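Local structure of tyrosine--tRNA ligase (Archaeoglobus fulgidus, 2CYB) at residues V267-A272 / V304-N309; D72-L77 / E114-R119. The protein catalyses the ATP-dependent attachment of tyrosine to tRNA(Tyr), first activating the amino acid as Tyr-AMP and then passing it to the acceptor end of the tRNA. All coordinates share one frame; numbering follows the deposited sequence.

Contact 1. Residues V267-A272 / V304-N309; sequences VVERDA and VAKYLN
The phenol oxygen of Tyr-307 receives the backbone N-H of Val-267 in a short, nearly straight hydrogen bond (N to OH 2.8 Å, 169° at the hydrogen). The same oxygen lies against the valine side chain, 3.5 Å from CB and almost as near CG2, while the carbonyl O of Val-267 sits at the ring edge, 3.5 Å from CE1. Tyr-307 thus meets one residue through both its backbone and its aliphatic surface. Its CG lies anti to the carbonyl carbon (chi1 -82°), which places the hydroxyl end of the ring at the backbone of Val-267. A phenylalanine in its place would probably leave the N-H of Val-267 without this acceptor and the strand less firmly tied to the helix. Further out, the fully extended Lys-306 brings NZ to 3.9 Å from OE2 of Glu-269, a long salt bridge between two exposed side chains set roughly perpendicular to each other. Phe-263 meets the tyrosine ring edge-to-face, and Ile-259 touches the Tyr-307 side chain. The contact joins strand 266-268, paired antiparallel with strand 278-280, to helix 297-319, whose Val-304 packs against helix 250-263 while Leu-308 and Asn-309 touch helix 229-237.

Contact 2. Residues D72-L77 / E114-R119; sequences DIHAYL and EYQLSR. With TYR (tyrosine), chain C.
A single water bridges His-74 and Gln-116, joining two segments that share no direct hydrogen bond. It donates to OE1 of Gln-116 at 2.6 Å, accepts the backbone N-H of His-74 at 3.0 Å, and is hydrogen-bonded in the ring plane to ND1 of His-74 at 2.8 Å. The amide nitrogen of Gln-116 also comes to the ring edge, with NE2 3.5 Å from CE1 of His-74 and the amide plane turned 49° from the ring. Over one face of the imidazole stands the substrate tyrosine, its CE1 3.7 Å from CE1 of His-74 and above the ring centre. Gln-116 reaches this place with CG anti to its carbonyl carbon (chi1 -63°) and an extended chain; OE1 also rests on Ile-73, 3.3 Å from CG1, the two side chains lying alongside one another and pointing opposite ways. CG of Gln-116 lies over one face of the Tyr-115 ring, offset toward its rim. In the type I turn from Tyr-115 to Ser-118, Tyr-115 O accepts from both N and OG of Ser-118, the N-cap of helix 119-131. NE2 of Gln-116 donates to OD2 of Asp-165, whose OD1 is hydrogen-bonded to the substrate, and His-74 meets Tyr-158 edge-to-face. The glutamine is thus a second-shell residue: through its amide and the water it probably helps fix both Asp-165 and the imidazole face that lines the tyrosine pocket.

From the N terminus, the chain first reaches contact 2, whose first segment follows strand 65-70 of the Rossmann-fold sheet. It closes a loop of 36 residues holding helix 83-99 and strand 108-111, and so ties helix 72-77 to the turn before helix 119-131, beside the tyrosine pocket. Contact 1 comes later, closing a loop of 31 residues that holds strand 278-280 and helix 283-292 and joining strand 266-268 to helix 297-319. The two loops lie in series, neither nested nor crossing. Their centres are about 44 Å apart on opposite sides of the chain's centre: contact 2 is buried at the substrate site, contact 1 a surface contact in the C-terminal part.

Contact 1. Residues V267-A272 / V304-N309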
ATOM      1  N   VAL A 267      10.229 -47.465 -13.113  1.00 32.28           N
ATOM      2  CA  VAL A 267      11.092 -48.553 -13.530  1.00 33.24           C
ATOM      3  C   VAL A 267      12.471 -47.974 -13.822  1.00 34.91           C
ATOM      4  O   VAL A 267      12.612 -47.037 -14.609  1.00 40.03           O
ATOM      5  CB  VAL A 267      10.549 -49.232 -14.806  1.00 37.26           C
ATOM      6  CG1 VAL A 267      11.513 -50.309 -15.279  1.00 41.82           C
ATOM      7  CG2 VAL A 267       9.183 -49.835 -14.530  1.00 37.85           C
ATOM      8  N   VAL A 268      13.485 -48.520 -13.170  1.00 30.66           N
ATOM      9  CA  VAL A 268      14.848 -48.069 -13.374  1.00 32.30           C
ATOM     10  C   VAL A 268      15.577 -49.152 -14.159  1.00 37.31           C
ATOM     11  O   VAL A 268      16.006 -50.160 -13.595  1.00 35.33           O
ATOM     12  CB  VAL A 268      15.556 -47.845 -12.030  1.00 30.75           C
ATOM     13  CG1 VAL A 268      16.986 -47.396 -12.254  1.00 31.19           C
ATOM     14  CG2 VAL A 268      14.793 -46.810 -11.220  1.00 31.42           C
ATOM     15  N   GLU A 269      15.697 -48.958 -15.467  1.00 33.07           N
ATOM     16  CA  GLU A 269      16.385 -49.940 -16.297  1.00 38.43           C
ATOM     17  C   GLU A 269      17.872 -49.867 -15.972  1.00 37.63           C
ATOM     18  O   GLU A 269      18.429 -48.774 -15.808  1.00 33.52           O
ATOM     19  CB  GLU A 269      16.154 -49.645 -17.782  1.00 39.19           C
ATOM     20  CG  GLU A 269      14.694 -49.440 -18.147  1.00 50.33           C
ATOM     21  CD  GLU A 269      14.443 -49.471 -19.646  1.00 55.76           C
ATOM     22  OE1 GLU A 269      15.301 -48.989 -20.414  1.00 55.98           O
ATOM     23  OE2 GLU A 269      13.373 -49.970 -20.056  1.00 62.39           O
ATOM     24  N   ARG A 270      18.512 -51.027 -15.864  1.00 35.61           N
ATOM     25  CA  ARG A 270      19.935 -51.079 -15.551  1.00 33.24           C
ATOM     26  C   ARG A 270      20.583 -52.263 -16.240  1.00 36.16           C
ATOM     27  O   ARG A 270      19.915 -53.240 -16.555  1.00 35.12           O
ATOM     28  CB  ARG A 270      20.165 -51.249 -14.048  1.00 34.21           C
ATOM     29  CG  ARG A 270      19.616 -50.155 -13.163  1.00 39.69           C
ATOM     30  CD  ARG A 270      20.017 -50.397 -11.712  1.00 40.89           C
ATOM     31  NE  ARG A 270      19.439 -51.631 -11.179  1.00 41.53           N
ATOM     32  CZ  ARG A 270      19.534 -52.013  -9.909  1.00 44.51           C
ATOM     33  NH1 ARG A 270      20.186 -51.260  -9.032  1.00 40.53           N
ATOM     34  NH2 ARG A 270      18.965 -53.144  -9.511  1.00 34.29           N
ATOM     35  N   ASP A 271      21.888 -52.178 -16.467  1.00 36.21           N
ATOM     36  CA  ASP A 271      22.599 -53.296 -17.076  1.00 41.54           C
ATOM     37  C   ASP A 271      22.586 -54.404 -16.033  1.00 42.06           C
ATOM     38  O   ASP A 271      22.476 -54.135 -14.831  1.00 39.43           O
ATOM     39  CB  ASP A 271      24.050 -52.925 -17.396  1.00 44.11           C
ATOM     40  CG  ASP A 271      24.163 -51.913 -18.509  1.00 47.20           C
ATOM     41  OD1 ASP A 271      23.268 -51.880 -19.381  1.00 48.75           O
ATOM     42  OD2 ASP A 271      25.162 -51.161 -18.523  1.00 51.54           O
ATOM     43  N   ALA A 272      22.700 -55.646 -16.486  1.00 47.21           N
ATOM     44  CA  ALA A 272      22.700 -56.781 -15.573  1.00 43.32           C
ATOM     45  C   ALA A 272      23.800 -56.654 -14.527  1.00 37.92           C
ATOM     46  O   ALA A 272      23.591 -56.967 -13.352  1.00 39.24           O
ATOM     47  CB  ALA A 272      22.874 -58.076 -16.353  1.00 46.61           C
ATOM     48  N   VAL A 304      14.945 -40.984 -14.086  1.00 27.52           N
ATOM     49  CA  VAL A 304      14.253 -39.732 -13.774  1.00 27.77           C
ATOM     50  C   VAL A 304      14.125 -38.871 -15.037  1.00 28.40           C
ATOM     51  O   VAL A 304      13.080 -38.276 -15.287  1.00 29.45           O
ATOM     52  CB  VAL A 304      14.997 -38.942 -12.685  1.00 28.09           C
ATOM     53  CG1 VAL A 304      14.399 -37.534 -12.540  1.00 31.75           C
ATOM     54  CG2 VAL A 304      14.910 -39.692 -11.363  1.00 32.98           C
ATOM     55  N   ALA A 305      15.186 -38.816 -15.836  1.00 35.87           N
ATOM     56  CA  ALA A 305      15.149 -38.032 -17.067  1.00 35.09           C
ATOM     57  C   ALA A 305      14.110 -38.595 -18.029  1.00 36.55           C
ATOM     58  O   ALA A 305      13.381 -37.844 -18.680  1.00 37.13           O
ATOM     59  CB  ALA A 305      16.536 -38.015 -17.732  1.00 31.62           C
ATOM     60  N   LYS A 306      14.039 -39.922 -18.125  1.00 32.27           N
ATOM     61  CA  LYS A 306      13.081 -40.552 -19.026  1.00 32.36           C
ATOM     62  C   LYS A 306      11.632 -40.290 -18.617  1.00 30.72           C
ATOM     63  O   LYS A 306      10.792 -39.956 -19.455  1.00 32.05           O
ATOM     64  CB  LYS A 306      13.323 -42.062 -19.096  1.00 31.25           C
ATOM     65  CG  LYS A 306      12.298 -42.801 -19.938  1.00 33.64           C
ATOM     66  CD  LYS A 306      12.555 -44.301 -19.955  1.00 47.95           C
ATOM     67  CE  LYS A 306      11.475 -45.021 -20.748  1.00 57.92           C
ATOM     68  NZ  LYS A 306      11.659 -46.500 -20.742  1.00 72.46           N
ATOM     69  N   TYR A 307      11.328 -40.451 -17.333  1.00 34.43           N
ATOM     70  CA  TYR A 307       9.968 -40.217 -16.875  1.00 33.55           C
ATOM     71  C   TYR A 307       9.594 -38.740 -16.956  1.00 33.17           C
ATOM     72  O   TYR A 307       8.477 -38.395 -17.349  1.00 35.05           O
ATOM     73  CB  TYR A 307       9.786 -40.725 -15.446  1.00 40.01           C
ATOM     74  CG  TYR A 307       9.520 -42.210 -15.378  1.00 40.05           C
ATOM     75  CD1 TYR A 307      10.561 -43.131 -15.452  1.00 40.37           C
ATOM     76  CD2 TYR A 307       8.216 -42.693 -15.269  1.00 37.10           C
ATOM     77  CE1 TYR A 307      10.313 -44.505 -15.417  1.00 39.63           C
ATOM     78  CE2 TYR A 307       7.957 -44.060 -15.235  1.00 38.69           C
ATOM     79  CZ  TYR A 307       9.008 -44.959 -15.306  1.00 34.31           C
ATOM     80  OH  TYR A 307       8.755 -46.312 -15.256  1.00 33.69           O
ATOM     81  N   LEU A 308      10.527 -37.870 -16.587  1.00 30.27           N
ATOM     82  CA  LEU A 308      10.257 -36.441 -16.640  1.00 38.03           C
ATOM     83  C   LEU A 308       9.991 -36.054 -18.090  1.00 35.14           C
ATOM     84  O   LEU A 308       9.086 -35.269 -18.372  1.00 35.85           O
ATOM     85  CB  LEU A 308      11.442 -35.643 -16.087  1.00 33.30           C
ATOM     86  CG  LEU A 308      11.215 -34.139 -15.895  1.00 43.32           C
ATOM     87  CD1 LEU A 308       9.956 -33.893 -15.059  1.00 38.48           C
ATOM     88  CD2 LEU A 308      12.428 -33.537 -15.206  1.00 41.09           C
ATOM     89  N   ASN A 309      10.765 -36.614 -19.016  1.00 34.36           N
ATOM     90  CA  ASN A 309      10.560 -36.305 -20.427  1.00 34.95           C
ATOM     91  C   ASN A 309       9.209 -36.801 -20.922  1.00 36.14           C
ATOM     92  O   ASN A 309       8.600 -36.183 -21.795  1.00 38.23           O
ATOM     93  CB  ASN A 309      11.686 -36.879 -21.292  1.00 34.61           C
ATOM     94  CG  ASN A 309      12.868 -35.939 -21.391  1.00 42.43           C
ATOM     95  OD1 ASN A 309      12.692 -34.721 -21.430  1.00 37.19           O
ATOM     96  ND2 ASN A 309      14.075 -36.492 -21.444  1.00 40.41           N
TER

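Contact 2. Residues D72-L77 / E114-R119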
ATOM      1  N   ASP A  72      -2.175 -11.601 -11.615  1.00 22.59           N
ATOM      2  CA  ASP A  72      -1.528 -10.597 -12.444  1.00 24.67           C
ATOM      3  C   ASP A  72      -1.176  -9.301 -11.723  1.00 25.58           C
ATOM      4  O   ASP A  72      -0.128  -8.726 -11.977  1.00 30.85           O
ATOM      5  CB  ASP A  72      -2.377 -10.284 -13.692  1.00 28.95           C
ATOM      6  CG  ASP A  72      -3.820  -9.930 -13.363  1.00 32.61           C
ATOM      7  OD1 ASP A  72      -4.515  -9.432 -14.274  1.00 40.16           O
ATOM      8  OD2 ASP A  72      -4.273 -10.158 -12.220  1.00 30.86           O
ATOM      9  N   ILE A  73      -2.050  -8.835 -10.837  1.00 28.23           N
ATOM     10  CA  ILE A  73      -1.757  -7.610 -10.098  1.00 27.21           C
ATOM     11  C   ILE A  73      -0.566  -7.864  -9.166  1.00 24.90           C
ATOM     12  O   ILE A  73       0.311  -7.017  -9.037  1.00 24.84           O
ATOM     13  CB  ILE A  73      -2.960  -7.157  -9.264  1.00 23.05           C
ATOM     14  CG1 ILE A  73      -4.168  -6.919 -10.180  1.00 36.16           C
ATOM     15  CG2 ILE A  73      -2.611  -5.889  -8.494  1.00 29.15           C
ATOM     16  CD1 ILE A  73      -3.922  -5.921 -11.273  1.00 38.10           C
ATOM     17  N   HIS A  74      -0.533  -9.031  -8.527  1.00 26.83           N
ATOM     18  CA  HIS A  74       0.591  -9.354  -7.646  1.00 28.54           C
ATOM     19  C   HIS A  74       1.909  -9.340  -8.418  1.00 26.21           C
ATOM     20  O   HIS A  74       2.923  -8.821  -7.932  1.00 25.39           O
ATOM     21  CB  HIS A  74       0.396 -10.718  -6.981  1.00 24.96           C
ATOM     22  CG  HIS A  74      -0.522 -10.679  -5.802  1.00 25.16           C
ATOM     23  ND1 HIS A  74      -1.895 -10.682  -5.928  1.00 27.88           N
ATOM     24  CD2 HIS A  74      -0.263 -10.582  -4.476  1.00 25.75           C
ATOM     25  CE1 HIS A  74      -2.442 -10.592  -4.728  1.00 29.64           C
ATOM     26  NE2 HIS A  74      -1.475 -10.529  -3.830  1.00 25.66           N
ATOM     27  N   ALA A  75       1.887  -9.910  -9.620  1.00 24.56           N
ATOM     28  CA  ALA A  75       3.067  -9.950 -10.475  1.00 27.43           C
ATOM     29  C   ALA A  75       3.512  -8.516 -10.769  1.00 27.11           C
ATOM     30  O   ALA A  75       4.706  -8.207 -10.787  1.00 28.10           O
ATOM     31  CB  ALA A  75       2.742 -10.684 -11.779  1.00 28.77           C
ATOM     32  N   TYR A  76       2.544  -7.636 -10.985  1.00 26.54           N
ATOM     33  CA  TYR A  76       2.865  -6.247 -11.264  1.00 26.71           C
ATOM     34  C   TYR A  76       3.519  -5.599 -10.047  1.00 24.81           C
ATOM     35  O   TYR A  76       4.533  -4.914 -10.162  1.00 24.74           O
ATOM     36  CB  TYR A  76       1.605  -5.465 -11.613  1.00 26.02           C
ATOM     37  CG  TYR A  76       1.886  -4.013 -11.905  1.00 27.50           C
ATOM     38  CD1 TYR A  76       2.366  -3.616 -13.151  1.00 27.60           C
ATOM     39  CD2 TYR A  76       1.693  -3.040 -10.932  1.00 25.83           C
ATOM     40  CE1 TYR A  76       2.643  -2.279 -13.420  1.00 30.58           C
ATOM     41  CE2 TYR A  76       1.966  -1.702 -11.183  1.00 26.26           C
ATOM     42  CZ  TYR A  76       2.439  -1.330 -12.433  1.00 31.66           C
ATOM     43  OH  TYR A  76       2.690  -0.009 -12.704  1.00 33.02           O
ATOM     44  N   LEU A  77       2.915  -5.806  -8.884  1.00 22.53           N
ATOM     45  CA  LEU A  77       3.425  -5.232  -7.640  1.00 25.69           C
ATOM     46  C   LEU A  77       4.816  -5.738  -7.300  1.00 25.84           C
ATOM     47  O   LEU A  77       5.592  -5.053  -6.624  1.00 26.94           O
ATOM     48  CB  LEU A  77       2.505  -5.593  -6.484  1.00 25.43           C
ATOM     49  CG  LEU A  77       1.068  -5.092  -6.501  1.00 23.76           C
ATOM     50  CD1 LEU A  77       0.352  -5.673  -5.281  1.00 24.54           C
ATOM     51  CD2 LEU A  77       1.051  -3.561  -6.484  1.00 24.37           C
ATOM     52  N   GLU A 114      -9.704  -9.463 -12.115  1.00 35.36           N
ATOM     53  CA  GLU A 114     -11.155  -9.656 -12.237  1.00 39.01           C
ATOM     54  C   GLU A 114     -11.945  -9.122 -11.040  1.00 42.97           C
ATOM     55  O   GLU A 114     -13.117  -8.751 -11.173  1.00 33.23           O
ATOM     56  CB  GLU A 114     -11.492 -11.144 -12.382  1.00 39.87           C
ATOM     57  CG  GLU A 114     -11.235 -11.765 -13.735  1.00 47.77           C
ATOM     58  CD  GLU A 114     -11.628 -13.242 -13.761  1.00 52.48           C
ATOM     59  OE1 GLU A 114     -12.692 -13.581 -13.200  1.00 53.89           O
ATOM     60  OE2 GLU A 114     -10.883 -14.060 -14.341  1.00 44.80           O
ATOM     61  N   TYR A 115     -11.316  -9.099  -9.869  1.00 29.57           N
ATOM     62  CA  TYR A 115     -11.992  -8.635  -8.668  1.00 32.71           C
ATOM     63  C   TYR A 115     -11.131  -7.790  -7.727  1.00 30.48           C
ATOM     64  O   TYR A 115     -11.660  -7.151  -6.824  1.00 29.31           O
ATOM     65  CB  TYR A 115     -12.511  -9.835  -7.878  1.00 33.26           C
ATOM     66  CG  TYR A 115     -11.390 -10.708  -7.348  1.00 31.07           C
ATOM     67  CD1 TYR A 115     -10.806 -11.692  -8.148  1.00 30.32           C
ATOM     68  CD2 TYR A 115     -10.888 -10.522  -6.056  1.00 28.03           C
ATOM     69  CE1 TYR A 115      -9.745 -12.478  -7.674  1.00 32.63           C
ATOM     70  CE2 TYR A 115      -9.826 -11.297  -5.573  1.00 32.88           C
ATOM     71  CZ  TYR A 115      -9.262 -12.273  -6.387  1.00 34.79           C
ATOM     72  OH  TYR A 115      -8.216 -13.047  -5.910  1.00 29.03           O
ATOM     73  N   GLN A 116      -9.816  -7.789  -7.921  1.00 32.76           N
ATOM     74  CA  GLN A 116      -8.939  -7.035  -7.018  1.00 29.23           C
ATOM     75  C   GLN A 116      -8.995  -5.511  -7.131  1.00 32.62           C
ATOM     76  O   GLN A 116      -8.319  -4.812  -6.378  1.00 31.07           O
ATOM     77  CB  GLN A 116      -7.493  -7.523  -7.166  1.00 24.77           C
ATOM     78  CG  GLN A 116      -7.346  -8.974  -6.765  1.00 21.91           C
ATOM     79  CD  GLN A 116      -5.975  -9.553  -7.077  1.00 25.14           C
ATOM     80  OE1 GLN A 116      -5.323  -9.172  -8.050  1.00 26.74           O
ATOM     81  NE2 GLN A 116      -5.543 -10.497  -6.258  1.00 28.09           N
ATOM     82  N   LEU A 117      -9.790  -4.991  -8.066  1.00 33.96           N
ATOM     83  CA  LEU A 117      -9.926  -3.542  -8.210  1.00 30.63           C
ATOM     84  C   LEU A 117     -11.349  -3.126  -7.867  1.00 30.63           C
ATOM     85  O   LEU A 117     -11.712  -1.954  -7.994  1.00 34.68           O
ATOM     86  CB  LEU A 117      -9.592  -3.095  -9.635  1.00 33.95           C
ATOM     87  CG  LEU A 117      -8.143  -3.248 -10.108  1.00 40.30           C
ATOM     88  CD1 LEU A 117      -8.021  -2.746 -11.540  1.00 43.22           C
ATOM     89  CD2 LEU A 117      -7.211  -2.461  -9.190  1.00 39.86           C
ATOM     90  N   SER A 118     -12.155  -4.089  -7.432  1.00 31.23           N
ATOM     91  CA  SER A 118     -13.546  -3.814  -7.071  1.00 33.11           C
ATOM     92  C   SER A 118     -13.604  -3.018  -5.766  1.00 36.91           C
ATOM     93  O   SER A 118     -12.713  -3.130  -4.927  1.00 31.80           O
ATOM     94  CB  SER A 118     -14.332  -5.122  -6.929  1.00 35.71           C
ATOM     95  OG  SER A 118     -13.986  -5.816  -5.746  1.00 39.46           O
ATOM     96  N   ARG A 119     -14.657  -2.223  -5.594  1.00 31.67           N
ATOM     97  CA  ARG A 119     -14.798  -1.392  -4.404  1.00 34.87           C
ATOM     98  C   ARG A 119     -14.730  -2.159  -3.088  1.00 29.72           C
ATOM     99  O   ARG A 119     -14.081  -1.714  -2.139  1.00 35.09           O
ATOM    100  CB  ARG A 119     -16.112  -0.613  -4.448  1.00 41.15           C
ATOM    101  CG  ARG A 119     -16.311   0.287  -3.237  1.00 41.46           C
ATOM    102  CD  ARG A 119     -17.781   0.530  -2.955  1.00 54.58           C
ATOM    103  NE  ARG A 119     -17.967   1.411  -1.807  1.00 59.64           N
ATOM    104  CZ  ARG A 119     -17.705   2.714  -1.819  1.00 61.02           C
ATOM    105  NH1 ARG A 119     -17.900   3.442  -0.729  1.00 61.21           N
ATOM    106  NH2 ARG A 119     -17.259   3.289  -2.929  1.00 56.73           N
TER
HETATM  107  N   TYR C 401       2.864 -15.163  -3.231  1.00 23.64           N
HETATM  108  CA  TYR C 401       2.771 -16.279  -4.205  1.00 24.29           C
HETATM  109  C   TYR C 401       4.152 -16.666  -4.730  1.00 28.77           C
HETATM  110  O   TYR C 401       4.220 -17.590  -5.556  1.00 29.21           O
HETATM  111  CB  TYR C 401       1.847 -15.873  -5.357  1.00 27.15           C
HETATM  112  CG  TYR C 401       0.442 -15.606  -4.875  1.00 24.91           C
HETATM  113  CD1 TYR C 401      -0.186 -14.381  -5.105  1.00 25.85           C
HETATM  114  CD2 TYR C 401      -0.263 -16.595  -4.176  1.00 22.90           C
HETATM  115  CE1 TYR C 401      -1.495 -14.147  -4.650  1.00 23.28           C
HETATM  116  CE2 TYR C 401      -1.552 -16.376  -3.722  1.00 26.77           C
HETATM  117  CZ  TYR C 401      -2.166 -15.154  -3.961  1.00 28.99           C
HETATM  118  OH  TYR C 401      -3.452 -14.961  -3.523  1.00 25.54           O
HETATM  119  OXT TYR C 401       5.147 -16.051  -4.294  1.00 29.79           O
HETATM  120  O   HOH W   1      -3.107 -10.541  -8.425  1.00 24.52           O